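Local coordinates for protein catalase (Bacillus pumilus, PDB 4QOL) that breaks hydrogen peroxide down to water and oxygen at a buried heme and also shows peroxidase-like reactivity toward phenolic substrates, at residues H148-D153 with D166-T171; Q264-S269 with L274-C279; D249-E252 with Y256-W259; Q313-P318 with A350-I355. All blocks are in the same frame, centred on the assembly; numbering follows the deposited sequence.

The four contacts illustrate how segments of one catalase subunit meet mainly through van der Waals contacts, with hydrogen bonds made within segments or to other residues: none crosses between the segments of any contact. Contacts 1, 2 and 4 are buried, and contact 3 is partly exposed. Contacts 2 and 3 share strand 258-267, contact 3 at its beginning and contact 2 at its end, their centres about 35 Å apart. Contact 1 joins two helices, with methionine against leucine and serine against phenylalanine, and contact 4 joins two loops beside the heme. Subunit interfaces adjoin contacts 1 and 4 extensively and contact 2 at one residue; contact 3 touches no other chain.

Contact 1 of 4, residues H148-D153 with D166-T171; sequences HSLKPD and DFMTLT
Ser149 and Phe167 meet with different first torsions. In Ser149 the hydroxyl sits between the backbone N and the carbonyl carbon (chi1 83°). In Phe167, CB points at the serine from the backbone, and with CG anti to the backbone N (chi1 178°) the ring leads away from it. The result is that Ser149 OG rests 3.5 Å from Phe167 CB, and Ser149 CB lies 3.6 Å from the same carbon; the ring itself is met only obliquely, by OG. This is the closest point of the two backbones too, with the CA atoms of Ser149 and Phe167 6.4 Å apart, a spacing that the small serine side chain permits.

One residue further along, the second pair closes the interface. Met168 bends at chi2 (-62°), turning its terminal methyl back to Leu150, and the two side chains cross at about a right angle, Met168 CE lying 3.9 Å from Leu150 CD1. Just past the helix, Thr171 OG1 donates to Phe167 O at 2.8 Å and also covers one face of the Phe167 ring, 3.6 Å above its centre.

Helix 143-150 and helix 161-169 are thus packed near their C-terminal ends. Beside the contact, Arg163 of helix 161-169 bonds to His148 O, a polar link between the helices, and Asp166 is held by Tyr384 and Arg388 of the second subunit. The serine hydroxyl is spent on Met146 O and so presents to Phe167 no demand for a polar mate: the two segments meet through methyl, methylene and hydroxyl van der Waals contacts, without a hydrogen bond between them.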
# COMPACT_ATOMS: atom_id res chain seq x y z
N HIS A 148 -8.12 -22.39 4.07
CA HIS A 148 -8.84 -21.90 5.24
C HIS A 148 -9.17 -23.05 6.22
O HIS A 148 -9.17 -22.80 7.46
CB HIS A 148 -10.12 -21.22 4.81
CG HIS A 148 -9.96 -19.86 4.18
ND1 HIS A 148 -11.03 -19.11 3.81
CD2 HIS A 148 -8.85 -19.16 3.83
CE1 HIS A 148 -10.59 -17.94 3.34
NE2 HIS A 148 -9.29 -17.96 3.35
N SER A 149 -9.44 -24.26 5.70
CA SER A 149 -9.74 -25.41 6.62
C SER A 149 -8.52 -25.85 7.40
O SER A 149 -8.64 -26.23 8.55
CB SER A 149 -10.37 -26.58 5.83
OG SER A 149 -9.37 -27.36 5.21
N LEU A 150 -7.33 -25.69 6.82
CA LEU A 150 -6.05 -26.16 7.38
C LEU A 150 -5.44 -25.14 8.30
O LEU A 150 -4.79 -25.46 9.30
CB LEU A 150 -5.05 -26.47 6.30
CG LEU A 150 -5.33 -27.80 5.56
CD1 LEU A 150 -4.66 -27.77 4.16
CD2 LEU A 150 -4.82 -28.98 6.34
N LYS A 151 -5.67 -23.87 7.97
CA LYS A 151 -5.14 -22.76 8.72
C LYS A 151 -5.75 -22.71 10.09
O LYS A 151 -6.89 -23.16 10.35
CB LYS A 151 -5.43 -21.41 8.03
CG LYS A 151 -4.55 -21.08 6.77
CD LYS A 151 -3.29 -20.41 7.12
CE LYS A 151 -2.36 -20.17 5.95
NZ LYS A 151 -1.21 -19.29 6.37
N PRO A 152 -5.03 -22.09 11.03
CA PRO A 152 -5.63 -21.80 12.32
C PRO A 152 -7.08 -21.29 12.22
O PRO A 152 -7.38 -20.45 11.38
CB PRO A 152 -4.66 -20.77 12.92
CG PRO A 152 -3.31 -21.27 12.40
CD PRO A 152 -3.63 -21.66 10.96
N ASP A 153 -7.94 -21.80 13.11
CA ASP A 153 -9.33 -21.39 13.22
C ASP A 153 -9.38 -19.87 13.28
O ASP A 153 -8.56 -19.23 14.01
CB ASP A 153 -9.96 -22.11 14.42
CG ASP A 153 -11.37 -21.72 14.73
OD1 ASP A 153 -11.61 -20.55 15.04
OD2 ASP A 153 -12.26 -22.60 14.86
N ASP A 166 -13.11 -32.03 8.15
CA ASP A 166 -14.43 -31.79 7.60
C ASP A 166 -14.28 -31.56 6.10
O ASP A 166 -14.92 -32.21 5.27
CB ASP A 166 -15.09 -30.59 8.22
CG ASP A 166 -16.55 -30.37 7.76
OD1 ASP A 166 -17.25 -31.35 7.41
OD2 ASP A 166 -17.03 -29.22 7.93
N PHE A 167 -13.43 -30.63 5.75
CA PHE A 167 -13.16 -30.36 4.31
C PHE A 167 -12.64 -31.54 3.55
O PHE A 167 -13.12 -31.84 2.45
CB PHE A 167 -12.17 -29.16 4.13
CG PHE A 167 -11.81 -28.85 2.71
CD1 PHE A 167 -12.60 -27.99 1.89
CD2 PHE A 167 -10.69 -29.46 2.15
CE1 PHE A 167 -12.24 -27.82 0.52
CE2 PHE A 167 -10.38 -29.33 0.80
CZ PHE A 167 -11.12 -28.46 0.02
N MET A 168 -11.59 -32.16 4.06
CA MET A 168 -10.95 -33.25 3.34
C MET A 168 -11.87 -34.44 3.11
O MET A 168 -11.90 -35.00 1.98
CB MET A 168 -9.67 -33.70 4.02
CG MET A 168 -8.57 -32.70 4.04
SD MET A 168 -7.91 -32.16 2.46
CE MET A 168 -6.87 -30.83 3.12
N THR A 169 -12.63 -34.82 4.11
CA THR A 169 -13.56 -35.96 3.96
C THR A 169 -14.64 -35.76 2.89
O THR A 169 -15.04 -36.71 2.22
CB THR A 169 -14.23 -36.35 5.31
OG1 THR A 169 -14.96 -35.27 5.87
CG2 THR A 169 -13.19 -36.89 6.27
N LEU A 170 -15.09 -34.50 2.77
CA LEU A 170 -16.03 -34.05 1.80
C LEU A 170 -15.42 -33.75 0.40
O LEU A 170 -16.15 -33.42 -0.56
CB LEU A 170 -16.80 -32.86 2.31
CG LEU A 170 -17.67 -33.15 3.57
CD1 LEU A 170 -18.24 -31.86 4.12
CD2 LEU A 170 -18.79 -34.11 3.19
N THR A 171 -14.12 -33.98 0.31
CA THR A 171 -13.28 -33.73 -0.88
C THR A 171 -12.45 -34.98 -1.02
O THR A 171 -11.24 -35.00 -0.85
CB THR A 171 -12.42 -32.48 -0.65
OG1 THR A 171 -13.29 -31.40 -0.29
CG2 THR A 171 -11.62 -32.10 -1.86

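Contact 2 of 4, residues Q264-S269 with L274-C279; sequences QLMPLS and LDYDPC
The Tyr276 ring meets Met266 with its phenol end, the methyl CE of Met266 standing 4.3 Å from Tyr276 OH, which is a marginal touch. The other flat group, the carboxylate of Asp277, is used locally in an Asx turn, with Pro278 as the middle residue. This turn lies in the loop that follows strand 258-267, one of the antiparallel strands of the catalase β-barrel, and the contact folds the loop back over the strand's end.

Met266 carries the meeting. With CG anti to the backbone N (chi1 171°) its chain runs straight out to the sulfur and bends only at chi3, placing the methyl against Leu274. The two side chains reach toward each other tip to tip, Met266 CE lying 3.7 Å from Leu274 CD1. The proline is approached differently, for Met266 crosses it at about a right angle and touches with the sulfur, Met266 SD being 3.6 Å from Pro278 CB.

Replacing Met266 by an alanine would probably leave Leu274 and Pro278 without their shared apolar partner and open a gap between loop and strand. Trp285 and Tyr290 also pack on this methionine, while Lys418 bonds to the carbonyls of Leu274 and Tyr276. Around the proline, the Asx turn is closed by Cys279 N reaching Asp277 OD1 over 2.7 Å, on the anti side and 33° out of the carboxylate plane.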
# COMPACT_ATOMS: atom_id res chain seq x y z
N GLN A 264 9.78 -37.98 -16.07
CA GLN A 264 9.02 -38.99 -16.80
C GLN A 264 8.34 -38.33 -17.99
O GLN A 264 7.89 -37.18 -17.91
CB GLN A 264 7.90 -39.56 -15.89
CG GLN A 264 8.34 -40.28 -14.64
CD GLN A 264 7.17 -40.59 -13.73
OE1 GLN A 264 6.65 -39.71 -13.04
NE2 GLN A 264 6.74 -41.85 -13.72
N LEU A 265 8.29 -39.07 -19.10
CA LEU A 265 7.72 -38.55 -20.34
C LEU A 265 6.59 -39.47 -20.79
O LEU A 265 6.74 -40.70 -20.78
CB LEU A 265 8.79 -38.41 -21.44
CG LEU A 265 9.83 -37.30 -21.17
CD1 LEU A 265 11.08 -37.51 -22.00
CD2 LEU A 265 9.22 -35.92 -21.46
N MET A 266 5.46 -38.88 -21.16
CA MET A 266 4.27 -39.62 -21.62
C MET A 266 3.76 -39.01 -22.92
O MET A 266 3.62 -37.79 -23.03
CB MET A 266 3.19 -39.58 -20.53
CG MET A 266 1.85 -40.10 -20.94
SD MET A 266 0.58 -39.80 -19.66
CE MET A 266 1.03 -40.88 -18.34
N PRO A 267 3.49 -39.85 -23.94
CA PRO A 267 2.77 -39.33 -25.10
C PRO A 267 1.42 -38.75 -24.77
O PRO A 267 0.71 -39.29 -23.97
CB PRO A 267 2.55 -40.57 -25.98
CG PRO A 267 3.42 -41.64 -25.45
CD PRO A 267 3.81 -41.28 -24.03
N LEU A 268 1.03 -37.65 -25.44
CA LEU A 268 -0.31 -37.10 -25.22
C LEU A 268 -1.35 -38.16 -25.45
O LEU A 268 -2.37 -38.19 -24.75
CB LEU A 268 -0.59 -35.94 -26.15
CG LEU A 268 0.28 -34.70 -26.01
CD1 LEU A 268 -0.23 -33.64 -26.98
CD2 LEU A 268 0.25 -34.19 -24.59
N SER A 269 -1.09 -39.04 -26.39
CA SER A 269 -2.10 -40.03 -26.77
C SER A 269 -2.36 -41.11 -25.71
O SER A 269 -3.31 -41.88 -25.86
CB SER A 269 -1.71 -40.71 -28.10
OG SER A 269 -0.45 -41.34 -28.02
N LEU A 274 -5.54 -44.75 -20.22
CA LEU A 274 -5.29 -44.85 -18.78
C LEU A 274 -6.63 -44.84 -18.08
O LEU A 274 -7.58 -44.29 -18.63
CB LEU A 274 -4.46 -43.66 -18.30
CG LEU A 274 -3.00 -43.57 -18.70
CD1 LEU A 274 -2.49 -42.16 -18.39
CD2 LEU A 274 -2.17 -44.58 -17.93
N ASP A 275 -6.69 -45.36 -16.82
CA ASP A 275 -7.92 -45.29 -16.01
C ASP A 275 -7.94 -44.09 -15.00
O ASP A 275 -8.80 -44.03 -14.10
CB ASP A 275 -8.16 -46.63 -15.23
CG ASP A 275 -7.18 -46.88 -14.15
OD1 ASP A 275 -6.28 -46.04 -13.91
OD2 ASP A 275 -7.28 -47.93 -13.45
N TYR A 276 -7.05 -43.12 -15.27
CA TYR A 276 -7.10 -41.83 -14.58
C TYR A 276 -6.75 -40.81 -15.63
O TYR A 276 -6.30 -41.14 -16.76
CB TYR A 276 -6.14 -41.86 -13.39
CG TYR A 276 -4.69 -42.08 -13.76
CD1 TYR A 276 -4.14 -43.35 -13.85
CD2 TYR A 276 -3.86 -41.02 -14.03
CE1 TYR A 276 -2.80 -43.57 -14.15
CE2 TYR A 276 -2.51 -41.22 -14.35
CZ TYR A 276 -1.99 -42.50 -14.48
OH TYR A 276 -0.65 -42.67 -14.79
N ASP A 277 -6.99 -39.56 -15.29
CA ASP A 277 -6.54 -38.39 -16.10
C ASP A 277 -5.08 -38.07 -15.76
O ASP A 277 -4.75 -37.79 -14.61
CB ASP A 277 -7.45 -37.19 -15.81
CG ASP A 277 -7.12 -35.98 -16.63
OD1 ASP A 277 -5.97 -35.79 -17.09
OD2 ASP A 277 -8.05 -35.21 -16.82
N PRO A 278 -4.15 -38.15 -16.76
CA PRO A 278 -2.75 -37.93 -16.46
C PRO A 278 -2.46 -36.49 -15.98
O PRO A 278 -1.37 -36.26 -15.43
CB PRO A 278 -2.04 -38.27 -17.78
CG PRO A 278 -3.09 -38.14 -18.78
CD PRO A 278 -4.33 -38.64 -18.11
N CYS A 279 -3.40 -35.57 -16.19
CA CYS A 279 -3.29 -34.18 -15.76
C CYS A 279 -4.15 -33.90 -14.51
O CYS A 279 -4.41 -32.73 -14.15
CB CYS A 279 -3.66 -33.21 -16.86
SG CYS A 279 -2.49 -33.25 -18.26

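Contact 3 of 4, residues D249-E252 with Y256-W259; sequences DRIE and YPAW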
# COMPACT_ATOMS: atom_id res chain seq x y z
N ASP A 249 23.85 -23.99 7.71
CA ASP A 249 25.07 -24.58 8.27
C ASP A 249 25.77 -25.53 7.32
O ASP A 249 27.01 -25.50 7.22
CB ASP A 249 24.73 -25.30 9.58
CG ASP A 249 24.46 -24.34 10.74
OD1 ASP A 249 24.62 -23.07 10.60
OD2 ASP A 249 24.07 -24.83 11.82
N ARG A 250 25.02 -26.36 6.61
CA ARG A 250 25.60 -27.22 5.54
C ARG A 250 26.39 -26.42 4.52
O ARG A 250 27.53 -26.74 4.18
CB ARG A 250 24.53 -27.94 4.75
CG ARG A 250 23.90 -29.09 5.43
CD ARG A 250 22.70 -29.63 4.64
NE ARG A 250 21.96 -30.59 5.45
CZ ARG A 250 22.20 -31.90 5.53
NH1 ARG A 250 23.12 -32.47 4.76
NH2 ARG A 250 21.46 -32.66 6.34
N ILE A 251 25.75 -25.35 4.03
CA ILE A 251 26.36 -24.54 3.03
C ILE A 251 27.54 -23.78 3.59
O ILE A 251 28.60 -23.67 2.93
CB ILE A 251 25.33 -23.60 2.41
CG1 ILE A 251 24.36 -24.47 1.58
CG2 ILE A 251 26.00 -22.53 1.55
CD1 ILE A 251 23.15 -23.72 1.03
N GLU A 252 27.40 -23.28 4.82
CA GLU A 252 28.49 -22.51 5.41
C GLU A 252 29.73 -23.39 5.60
O GLU A 252 30.87 -22.95 5.41
CB GLU A 252 28.06 -21.86 6.70
CG GLU A 252 28.79 -20.53 6.92
CD GLU A 252 28.66 -19.52 5.73
OE1 GLU A 252 29.52 -18.64 5.66
OE2 GLU A 252 27.72 -19.52 4.85
N TYR A 256 27.73 -29.09 0.54
CA TYR A 256 26.62 -28.59 -0.32
C TYR A 256 25.59 -29.67 -0.63
O TYR A 256 25.94 -30.74 -1.09
CB TYR A 256 27.18 -28.04 -1.60
CG TYR A 256 28.23 -26.99 -1.40
CD1 TYR A 256 28.09 -26.00 -0.40
CD2 TYR A 256 29.40 -26.99 -2.17
CE1 TYR A 256 29.05 -25.03 -0.22
CE2 TYR A 256 30.36 -26.02 -1.98
CZ TYR A 256 30.19 -25.05 -1.03
OH TYR A 256 31.13 -24.08 -0.84
N PRO A 257 24.30 -29.44 -0.32
CA PRO A 257 23.29 -30.45 -0.65
C PRO A 257 22.97 -30.40 -2.12
O PRO A 257 23.08 -29.32 -2.74
CB PRO A 257 22.06 -30.02 0.18
CG PRO A 257 22.23 -28.54 0.34
CD PRO A 257 23.71 -28.26 0.37
N ALA A 258 22.59 -31.55 -2.67
CA ALA A 258 22.31 -31.63 -4.07
C ALA A 258 21.11 -32.50 -4.31
O ALA A 258 20.76 -33.35 -3.50
CB ALA A 258 23.53 -32.16 -4.84
N TRP A 259 20.55 -32.35 -5.50
CA TRP A 259 19.44 -33.17 -5.98
C TRP A 259 19.67 -33.46 -7.42
O TRP A 259 20.00 -32.56 -8.24
CB TRP A 259 18.10 -32.45 -5.87
CG TRP A 259 17.62 -32.26 -4.46
CD1 TRP A 259 16.64 -32.96 -3.83
CD2 TRP A 259 18.09 -31.28 -3.52
NE1 TRP A 259 16.50 -32.50 -2.53
CE2 TRP A 259 17.38 -31.47 -2.33
CE3 TRP A 259 19.03 -30.25 -3.59
CZ2 TRP A 259 17.54 -30.66 -1.22
CZ3 TRP A 259 19.23 -29.45 -2.48
CH2 TRP A 259 18.49 -29.69 -1.29
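Ile251 meets Tyr256 and Pro257 with different branches. Its CG1 branch crosses the pyrrolidine ring at about a right angle, bringing Ile251 CG1 to 4.0 Å from Pro257 CD. The CG2 methyl, anti to the backbone N and beside the carbonyl carbon, looks instead toward the tyrosine, where Ile251 CG2 lies 4.3 Å from Tyr256 CE1.

The Tyr256 ring is turned so that its edge, not a face, receives the helix backbone: Ile251 O sits near the ring plane, 3.5 Å from Tyr256 CE1. CB of the tyrosine points away from the helix, but chi1 (-55°) and chi2 (-40°) turn the ring so that CE1 comes back to the carbonyl.

Beside the isoleucine, on the side of the proline, Arg250 contributes only its aliphatic part, Arg250 CD coming within 4.5 Å of Pro257 CG, a marginal approach. The guanidinium is engaged elsewhere, through a salt bridge from NE to Asp246 one turn back in the helix, with Glu193 and Glu222 as long, weak ion partners.

No hydrogen bond joins the segments, and Tyr256 N stays 4.3 Å from Arg250 O even where the chain doubles back. Pro257 and Trp259 are bound through their backbones to strand 293-302, and the Tyr256 ring packs on the same strand. The arrangement is a tight helix-to-strand connection, in which the last turn of helix 242-253 packs on Tyr256 and Pro257, which lead into strand 258-267 of the antiparallel β-barrel of the heme catalase fold.

Contact 4 of 4, residues Q313-P318 with A350-I355; sequences QAAFTP and ANYMRI. With HEM (protoporphyrin IX containing Fe), chain E.
Van der Waals contact joins the segments at two places, one apolar and one an amide against methyls. Ala315 CB lies 3.6 Å from both CD2 and CE2 of Tyr352, set obliquely to a ring that carries Met353 CG on one face. At the other place Gln313 and Ile355 cross at about a right angle, with Ile355 CG2 3.5 Å from Gln313 NE2 and Ile355 CD1 3.8 Å from Gln313 OE1, so that a polar amide lies against hydrocarbon.

The hydrogen bonds run outward. Gln313 NE2 bonds to Ala309 O and to Thr374 O of the fourth subunit, and a leucine at Gln313 is likely to leave both carbonyls without that donor and weaken the link between subunits. Asn358 ties the segments indirectly, bonding to Ala315 N, Gln313 O and Tyr352 O.

Contact with the cofactor belongs to Phe316, which points to the opposite side of the chain from Ala315. Its CD1 is 3.5 Å from the heme propionate carbon CGD, and Arg54, Arg94, Gln344 and Arg347 hydrogen-bond to the heme.

The 313-318 loop follows helix 307-312 and packs Phe316 on strands 88-96 and 123-130, while Tyr352 and Thr317 lean on helix 331-348.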
# COMPACT_ATOMS: atom_id res chain seq x y z
N GLN A 313 11.79 -11.62 -0.05
CA GLN A 313 11.22 -10.93 -1.22
C GLN A 313 11.25 -11.81 -2.54
O GLN A 313 10.80 -11.33 -3.52
CB GLN A 313 12.00 -9.65 -1.54
CG GLN A 313 11.70 -8.48 -0.59
CD GLN A 313 12.28 -7.18 -1.04
OE1 GLN A 313 11.57 -6.15 -1.04
NE2 GLN A 313 13.52 -7.19 -1.41
N ALA A 314 11.80 -13.02 -2.50
CA ALA A 314 11.74 -13.91 -3.61
C ALA A 314 10.34 -14.20 -4.06
O ALA A 314 9.43 -14.52 -3.26
CB ALA A 314 12.51 -15.17 -3.36
N ALA A 315 10.14 -14.17 -5.35
CA ALA A 315 8.86 -14.36 -5.98
C ALA A 315 9.06 -15.46 -7.06
O ALA A 315 9.78 -15.25 -8.03
CB ALA A 315 8.38 -13.06 -6.67
N PHE A 316 8.35 -16.58 -6.91
CA PHE A 316 8.31 -17.64 -7.88
C PHE A 316 6.91 -17.72 -8.45
O PHE A 316 5.93 -17.55 -7.71
CB PHE A 316 8.61 -18.99 -7.24
CG PHE A 316 9.92 -19.06 -6.49
CD1 PHE A 316 10.01 -18.64 -5.19
CD2 PHE A 316 11.04 -19.59 -7.06
CE1 PHE A 316 11.20 -18.75 -4.49
CE2 PHE A 316 12.25 -19.68 -6.39
CZ PHE A 316 12.30 -19.27 -5.07
N THR A 317 6.77 -18.09 -9.74
CA THR A 317 5.45 -18.43 -10.30
C THR A 317 5.48 -19.59 -11.28
O THR A 317 6.40 -19.67 -12.10
CB THR A 317 4.77 -17.24 -10.94
OG1 THR A 317 3.53 -17.64 -11.47
CG2 THR A 317 5.61 -16.59 -12.01
N PRO A 318 4.47 -20.52 -11.24
CA PRO A 318 4.45 -21.64 -12.22
C PRO A 318 4.28 -21.11 -13.65
O PRO A 318 4.61 -21.83 -14.54
CB PRO A 318 3.27 -22.53 -11.75
CG PRO A 318 3.15 -22.21 -10.30
CD PRO A 318 3.47 -20.74 -10.17
N ALA A 350 4.04 -3.58 -7.35
CA ALA A 350 3.91 -3.68 -8.84
C ALA A 350 5.22 -4.02 -9.54
O ALA A 350 5.24 -4.75 -10.57
CB ALA A 350 3.29 -2.40 -9.40
N ASN A 351 6.31 -3.42 -9.09
CA ASN A 351 7.65 -3.59 -9.65
C ASN A 351 8.48 -4.64 -8.96
O ASN A 351 9.73 -4.60 -8.99
CB ASN A 351 8.37 -2.23 -9.76
CG ASN A 351 7.77 -1.35 -10.78
OD1 ASN A 351 7.52 -1.80 -11.90
ND2 ASN A 351 7.43 -0.12 -10.41
N TYR A 352 7.84 -5.69 -8.44
CA TYR A 352 8.59 -6.74 -7.74
C TYR A 352 9.57 -7.48 -8.59
O TYR A 352 10.58 -8.02 -8.07
CB TYR A 352 7.62 -7.73 -7.03
CG TYR A 352 6.97 -8.72 -8.08
CD1 TYR A 352 5.82 -8.42 -8.83
CD2 TYR A 352 7.49 -10.00 -8.24
CE1 TYR A 352 5.24 -9.34 -9.72
CE2 TYR A 352 6.95 -10.90 -9.15
CZ TYR A 352 5.82 -10.57 -9.87
OH TYR A 352 5.25 -11.45 -10.76
N MET A 353 9.35 -7.49 -9.91
CA MET A 353 10.31 -8.15 -10.81
C MET A 353 11.66 -7.42 -10.97
O MET A 353 12.60 -7.97 -11.56
CB MET A 353 9.62 -8.38 -12.17
CG MET A 353 8.56 -9.49 -12.17
SD MET A 353 9.22 -11.11 -11.70
CE MET A 353 10.33 -11.40 -13.08
N ARG A 354 11.75 -6.21 -10.45
CA ARG A 354 13.02 -5.48 -10.34
C ARG A 354 13.82 -5.69 -9.08
O ARG A 354 14.95 -5.21 -8.94
CB ARG A 354 12.73 -3.98 -10.52
CG ARG A 354 12.01 -3.61 -11.83
CD ARG A 354 12.80 -4.09 -13.05
NE ARG A 354 12.27 -3.48 -14.28
CZ ARG A 354 12.90 -3.50 -15.47
NH1 ARG A 354 14.08 -4.05 -15.61
NH2 ARG A 354 12.33 -2.95 -16.51
N ILE A 355 13.26 -6.41 -8.12
CA ILE A 355 13.98 -6.73 -6.95
C ILE A 355 15.07 -7.71 -7.38
O ILE A 355 14.79 -8.64 -8.08
CB ILE A 355 13.05 -7.40 -5.94
CG1 ILE A 355 12.02 -6.40 -5.44
CG2 ILE A 355 13.83 -8.01 -4.75
CD1 ILE A 355 10.88 -7.02 -4.64
CHA HEM E . 3.43 -20.22 -2.40
CHB HEM E . -1.04 -20.17 -4.27
CHC HEM E . -0.66 -25.07 -5.10
CHD HEM E . 4.02 -24.78 -3.88
C1A HEM E . 2.17 -19.80 -2.80
C2A HEM E . 1.65 -18.48 -2.65
C3A HEM E . 0.39 -18.47 -3.18
C4A HEM E . 0.15 -19.77 -3.66
CMA HEM E . -0.60 -17.36 -3.38
CAA HEM E . 2.40 -17.33 -2.06
CBA HEM E . 3.49 -16.97 -3.09
CGA HEM E . 4.21 -15.72 -2.73
O1A HEM E . 5.26 -15.46 -3.34
O2A HEM E . 3.72 -14.90 -1.92
C1B HEM E . -1.28 -21.53 -4.62
C2B HEM E . -2.52 -21.96 -5.19
C3B HEM E . -2.45 -23.31 -5.41
C4B HEM E . -1.10 -23.73 -5.02
CMB HEM E . -3.69 -21.04 -5.49
CAB HEM E . -3.43 -24.21 -6.01
CBB HEM E . -4.47 -23.70 -6.68
C1C HEM E . 0.67 -25.41 -4.84
C2C HEM E . 1.25 -26.58 -5.27
C3C HEM E . 2.56 -26.51 -4.91
C4C HEM E . 2.81 -25.25 -4.31
CMC HEM E . 0.50 -27.72 -5.92
CAC HEM E . 3.57 -27.45 -5.25
CBC HEM E . 3.39 -28.17 -6.34
C1D HEM E . 4.19 -23.48 -3.37
C2D HEM E . 5.48 -23.04 -2.83
C3D HEM E . 5.33 -21.79 -2.39
C4D HEM E . 3.94 -21.46 -2.68
CMD HEM E . 6.69 -23.92 -2.80
CAD HEM E . 6.38 -20.89 -1.77
CBD HEM E . 7.19 -20.30 -2.94
CGD HEM E . 8.23 -19.46 -2.27
O1D HEM E . 9.24 -20.03 -1.86
O2D HEM E . 8.09 -18.21 -2.13
NA HEM E . 1.24 -20.61 -3.46
NB HEM E . -0.50 -22.62 -4.55
NC HEM E . 1.63 -24.57 -4.32
ND HEM E . 3.29 -22.52 -3.27
FE HEM E . 1.47 -22.57 -3.89